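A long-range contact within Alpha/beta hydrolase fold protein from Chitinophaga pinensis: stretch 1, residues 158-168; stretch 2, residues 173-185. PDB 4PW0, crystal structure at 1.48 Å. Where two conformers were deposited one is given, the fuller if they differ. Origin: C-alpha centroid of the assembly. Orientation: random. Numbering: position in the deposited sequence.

Stretch 1 158-168: PKERFLFIFFE
Stretch 2 (173-185) SRSKGLATLGRLY

Two helices of one chain pack here. The first runs from 158 to 166, with phi/psi near -65/-45 until F166 loosens to -110/-17; F167 (-127/162) and E168 (-80/179) then continue in extended form. The second stretch is helical from S173, inside a helix that begins earlier in the chain. The two N-to-C directions make an angle of 121°, and the axes approach to 10.0 Å. The register is set by three CA-CA pairs: K159 to L178 at 7.9 Å, L163 to G177 at 6.2 Å and E168 to S173 at 5.4 Å. Together the stretches bury 655 Å².

At G177 the absence of a side chain leaves room for L163 and F167. A CB there would point toward the first stretch and lie 2.3 Å from L163 CD2, a clash, and 3.0 Å from F167 CD1. With only hydrogen in that place, L163 (m, t) brings CD2 to 3.7 Å from G177 CA. The F167 ring (chi1 m, chi2 84°) lies flat against the same carbon: G177 CA is 3.4 Å from the ring centroid, 10° off the normal, a CH-pi contact. F167 CZ also reaches 3.6 Å from T180 OG1.

F162 (chi1 t, chi2 76°) is the knob of the interface, seated among G177, T180, L181 and L184. L181 (m, t) covers one ring face, its CD2 3.7 Å from the F162 centroid, while T180 CG2 lies at the edge, 3.7 Å from F162 CZ. G177 O is also at the edge, 3.6 Å from F162 CE2.

At the more exposed margin, R174 (m, t, p, chi4 88°) folds its guanidinium over L163, with L163 CD1 3.5 Å from R174 CZ. This apolar cover leaves the guanidinium edge free for a salt bridge: R174 NH2 donates to E160 OE2 at 2.6 Å. E160 (m, m) points its CB away, but its end curls back. K159 NZ binds that same oxygen, E160 OE2, at 2.7 Å, so it is shared by two cationic groups whose nitrogens, K159 NZ and R174 NH2, are 4.1 Å apart. The aliphatic part of K159 is also used, its CD 3.9 Å from L178 CD2.

Near the end of stretch 1, S173 (chi1 t) accepts a hydrogen bond from the backbone, E168 N to S173 OG at 2.8 Å, fixing the extended segment to the second helix. A water lies 2.8 Å from E168 O and 3.0 Å from L163 O, and accepts from R174 NH1 at 3.3 Å.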

# COMPACT_ATOMS: atom_id res chain seq x y z
N PRO A 158 15.54 -20.96 18.70
CA PRO A 158 14.46 -20.74 17.76
C PRO A 158 13.73 -19.41 17.85
O PRO A 158 13.50 -18.79 16.81
CB PRO A 158 13.54 -21.95 17.97
CG PRO A 158 14.46 -23.06 18.39
CD PRO A 158 15.50 -22.35 19.23
N LYS A 159 13.31 -18.98 19.01
CA LYS A 159 12.54 -17.73 19.12
C LYS A 159 13.40 -16.57 18.66
O LYS A 159 12.97 -15.74 17.85
CB LYS A 159 12.05 -17.51 20.53
CG LYS A 159 11.30 -16.21 20.72
CD LYS A 159 11.69 -15.31 21.87
CE LYS A 159 13.10 -15.38 22.30
NZ LYS A 159 13.44 -14.26 23.15
N GLU A 160 14.64 -16.49 19.15
CA GLU A 160 15.50 -15.37 18.75
C GLU A 160 15.88 -15.45 17.28
O GLU A 160 15.95 -14.34 16.64
CB GLU A 160 16.77 -15.29 19.61
CG GLU A 160 16.52 -14.67 20.98
CD GLU A 160 16.08 -13.21 20.92
OE1 GLU A 160 16.73 -12.43 20.21
OE2 GLU A 160 15.12 -12.85 21.56
N ARG A 161 16.08 -16.62 16.73
CA ARG A 161 16.38 -16.76 15.32
C ARG A 161 15.19 -16.22 14.48
O ARG A 161 15.37 -15.48 13.50
CB ARG A 161 16.70 -18.21 14.95
CG ARG A 161 17.28 -18.41 13.57
CD ARG A 161 17.52 -19.87 13.21
NE ARG A 161 18.77 -20.46 13.75
CZ ARG A 161 19.21 -21.70 13.46
NH1 ARG A 161 18.62 -22.42 12.52
NH2 ARG A 161 20.33 -22.18 13.99
N PHE A 162 13.97 -16.62 14.86
CA PHE A 162 12.75 -16.18 14.19
C PHE A 162 12.58 -14.65 14.26
O PHE A 162 12.31 -14.02 13.23
CB PHE A 162 11.57 -16.88 14.87
CG PHE A 162 10.23 -16.64 14.18
CD1 PHE A 162 9.90 -17.29 13.01
CD2 PHE A 162 9.32 -15.80 14.73
CE1 PHE A 162 8.65 -17.09 12.41
CE2 PHE A 162 8.08 -15.61 14.16
CZ PHE A 162 7.74 -16.25 13.00
N LEU A 163 12.79 -14.05 15.44
CA LEU A 163 12.63 -12.60 15.57
C LEU A 163 13.74 -11.89 14.81
O LEU A 163 13.48 -10.84 14.16
CB LEU A 163 12.61 -12.17 17.02
CG LEU A 163 11.42 -12.71 17.85
CD1 LEU A 163 11.51 -12.20 19.26
CD2 LEU A 163 10.09 -12.32 17.26
N PHE A 164 14.94 -12.45 14.81
CA PHE A 164 16.07 -11.85 14.08
C PHE A 164 15.80 -11.80 12.58
O PHE A 164 16.11 -10.79 11.92
CB PHE A 164 17.39 -12.59 14.40
CG PHE A 164 18.57 -12.14 13.58
CD1 PHE A 164 19.24 -11.01 13.95
CD2 PHE A 164 18.98 -12.81 12.48
CE1 PHE A 164 20.30 -10.56 13.18
CE2 PHE A 164 20.07 -12.38 11.72
CZ PHE A 164 20.70 -11.25 12.08
N ILE A 165 15.32 -12.90 12.02
CA ILE A 165 15.08 -12.97 10.61
C ILE A 165 13.88 -12.17 10.18
O ILE A 165 13.88 -11.65 9.06
CB ILE A 165 14.96 -14.45 10.16
CG1 ILE A 165 16.33 -15.14 10.28
CG2 ILE A 165 14.39 -14.58 8.76
CD1 ILE A 165 17.42 -14.71 9.31
N PHE A 166 12.81 -12.17 10.96
CA PHE A 166 11.52 -11.70 10.47
C PHE A 166 11.00 -10.38 11.03
O PHE A 166 10.08 -9.78 10.47
CB PHE A 166 10.43 -12.76 10.62
CG PHE A 166 10.63 -13.96 9.72
CD1 PHE A 166 10.52 -13.87 8.36
CD2 PHE A 166 10.89 -15.21 10.27
CE1 PHE A 166 10.66 -14.97 7.56
CE2 PHE A 166 11.05 -16.30 9.48
CZ PHE A 166 10.94 -16.20 8.10
N PHE A 167 11.55 -9.92 12.15
CA PHE A 167 10.95 -8.79 12.89
C PHE A 167 11.94 -7.65 13.17
O PHE A 167 13.15 -7.87 13.10
CB PHE A 167 10.23 -9.29 14.17
CG PHE A 167 9.02 -10.11 13.82
CD1 PHE A 167 9.14 -11.47 13.53
CD2 PHE A 167 7.81 -9.49 13.66
CE1 PHE A 167 8.05 -12.15 13.05
CE2 PHE A 167 6.72 -10.20 13.18
CZ PHE A 167 6.86 -11.52 12.88
N GLU A 168 11.39 -6.48 13.47
CA GLU A 168 12.17 -5.33 13.89
C GLU A 168 12.56 -5.45 15.35
O GLU A 168 12.18 -6.41 16.04
CB GLU A 168 11.42 -4.03 13.57
CG GLU A 168 11.98 -3.25 12.40
CD GLU A 168 13.32 -2.56 12.63
OE1 GLU A 168 13.80 -1.80 11.74
OE2 GLU A 168 13.92 -2.71 13.74
N SER A 173 7.22 -4.61 17.45
CA SER A 173 7.42 -5.59 16.38
C SER A 173 7.65 -6.99 16.95
O SER A 173 7.04 -7.97 16.50
CB SER A 173 8.57 -5.15 15.48
OG SER A 173 8.73 -6.07 14.40
N ARG A 174 8.49 -7.07 17.98
CA ARG A 174 8.82 -8.37 18.56
C ARG A 174 7.58 -9.03 19.16
O ARG A 174 7.46 -10.27 19.06
CB ARG A 174 9.94 -8.24 19.56
CG ARG A 174 11.29 -7.95 18.91
CD ARG A 174 12.38 -7.64 19.91
NE ARG A 174 12.72 -8.73 20.80
CZ ARG A 174 13.62 -9.69 20.54
NH1 ARG A 174 14.22 -9.82 19.36
NH2 ARG A 174 13.85 -10.59 21.47
N SER A 175 6.68 -8.27 19.79
CA SER A 175 5.46 -8.87 20.30
C SER A 175 4.56 -9.42 19.21
O SER A 175 3.90 -10.44 19.40
CB SER A 175 4.73 -7.91 21.19
OG SER A 175 5.48 -7.73 22.37
N LYS A 176 4.55 -8.75 18.05
CA LYS A 176 3.80 -9.31 16.91
C LYS A 176 4.51 -10.54 16.37
O LYS A 176 3.85 -11.41 15.78
CB LYS A 176 3.57 -8.23 15.86
CG LYS A 176 2.60 -7.15 16.34
CD LYS A 176 2.33 -5.98 15.45
CE LYS A 176 1.20 -5.08 16.02
NZ LYS A 176 -0.21 -5.57 16.10
N GLY A 177 5.82 -10.64 16.57
CA GLY A 177 6.56 -11.85 16.26
C GLY A 177 6.19 -13.01 17.18
O GLY A 177 6.01 -14.15 16.71
N LEU A 178 6.10 -12.76 18.49
CA LEU A 178 5.64 -13.80 19.40
C LEU A 178 4.22 -14.23 19.01
O LEU A 178 3.92 -15.44 19.03
CB LEU A 178 5.68 -13.30 20.84
CG LEU A 178 7.05 -12.97 21.43
CD1 LEU A 178 6.85 -12.64 22.91
CD2 LEU A 178 8.02 -14.12 21.24
N ALA A 179 3.34 -13.29 18.64
CA ALA A 179 2.01 -13.68 18.20
C ALA A 179 2.05 -14.60 16.99
O ALA A 179 1.30 -15.57 16.90
CB ALA A 179 1.14 -12.48 17.92
N THR A 180 2.96 -14.32 16.05
CA THR A 180 3.10 -15.19 14.87
C THR A 180 3.53 -16.60 15.25
O THR A 180 2.98 -17.58 14.74
CB THR A 180 4.09 -14.60 13.88
OG1 THR A 180 3.73 -13.25 13.56
CG2 THR A 180 4.13 -15.41 12.61
N LEU A 181 4.48 -16.71 16.17
CA LEU A 181 4.89 -18.04 16.66
C LEU A 181 3.72 -18.80 17.20
O LEU A 181 3.57 -19.99 16.91
CB LEU A 181 5.92 -17.90 17.75
CG LEU A 181 7.24 -17.54 17.23
CD1 LEU A 181 8.18 -17.29 18.41
CD2 LEU A 181 7.83 -18.63 16.30
N GLY A 182 2.83 -18.13 17.94
CA GLY A 182 1.67 -18.83 18.45
C GLY A 182 0.73 -19.25 17.34
O GLY A 182 0.14 -20.32 17.38
N ARG A 183 0.53 -18.40 16.31
CA ARG A 183 -0.32 -18.77 15.21
C ARG A 183 0.25 -20.02 14.51
O ARG A 183 -0.55 -20.85 14.08
CB ARG A 183 -0.51 -17.63 14.24
CG ARG A 183 -1.27 -16.46 14.84
CD ARG A 183 -1.94 -15.53 13.87
NE ARG A 183 -0.97 -14.98 12.93
CZ ARG A 183 -0.14 -13.97 13.19
NH1 ARG A 183 -0.14 -13.38 14.38
NH2 ARG A 183 0.74 -13.61 12.25
N LEU A 184 1.56 -20.18 14.45
CA LEU A 184 2.21 -21.35 13.80
C LEU A 184 2.04 -22.63 14.63
O LEU A 184 2.27 -23.73 14.13
CB LEU A 184 3.70 -21.12 13.55
CG LEU A 184 3.93 -19.97 12.54
CD1 LEU A 184 5.41 -19.86 12.27
CD2 LEU A 184 3.20 -20.11 11.24
N TYR A 185 1.57 -22.47 15.88
CA TYR A 185 1.24 -23.59 16.79
C TYR A 185 -0.13 -24.22 16.51
O TYR A 185 -0.45 -25.33 17.03
CB TYR A 185 1.36 -23.15 18.23
CG TYR A 185 1.51 -24.17 19.39
CD1 TYR A 185 2.59 -25.03 19.46
CD2 TYR A 185 0.62 -24.16 20.46
CE1 TYR A 185 2.77 -25.90 20.55
CE2 TYR A 185 0.79 -25.01 21.55
CZ TYR A 185 1.83 -25.90 21.58
OH TYR A 185 2.02 -26.76 22.68
O HOH W 1 13.61 -8.78 16.30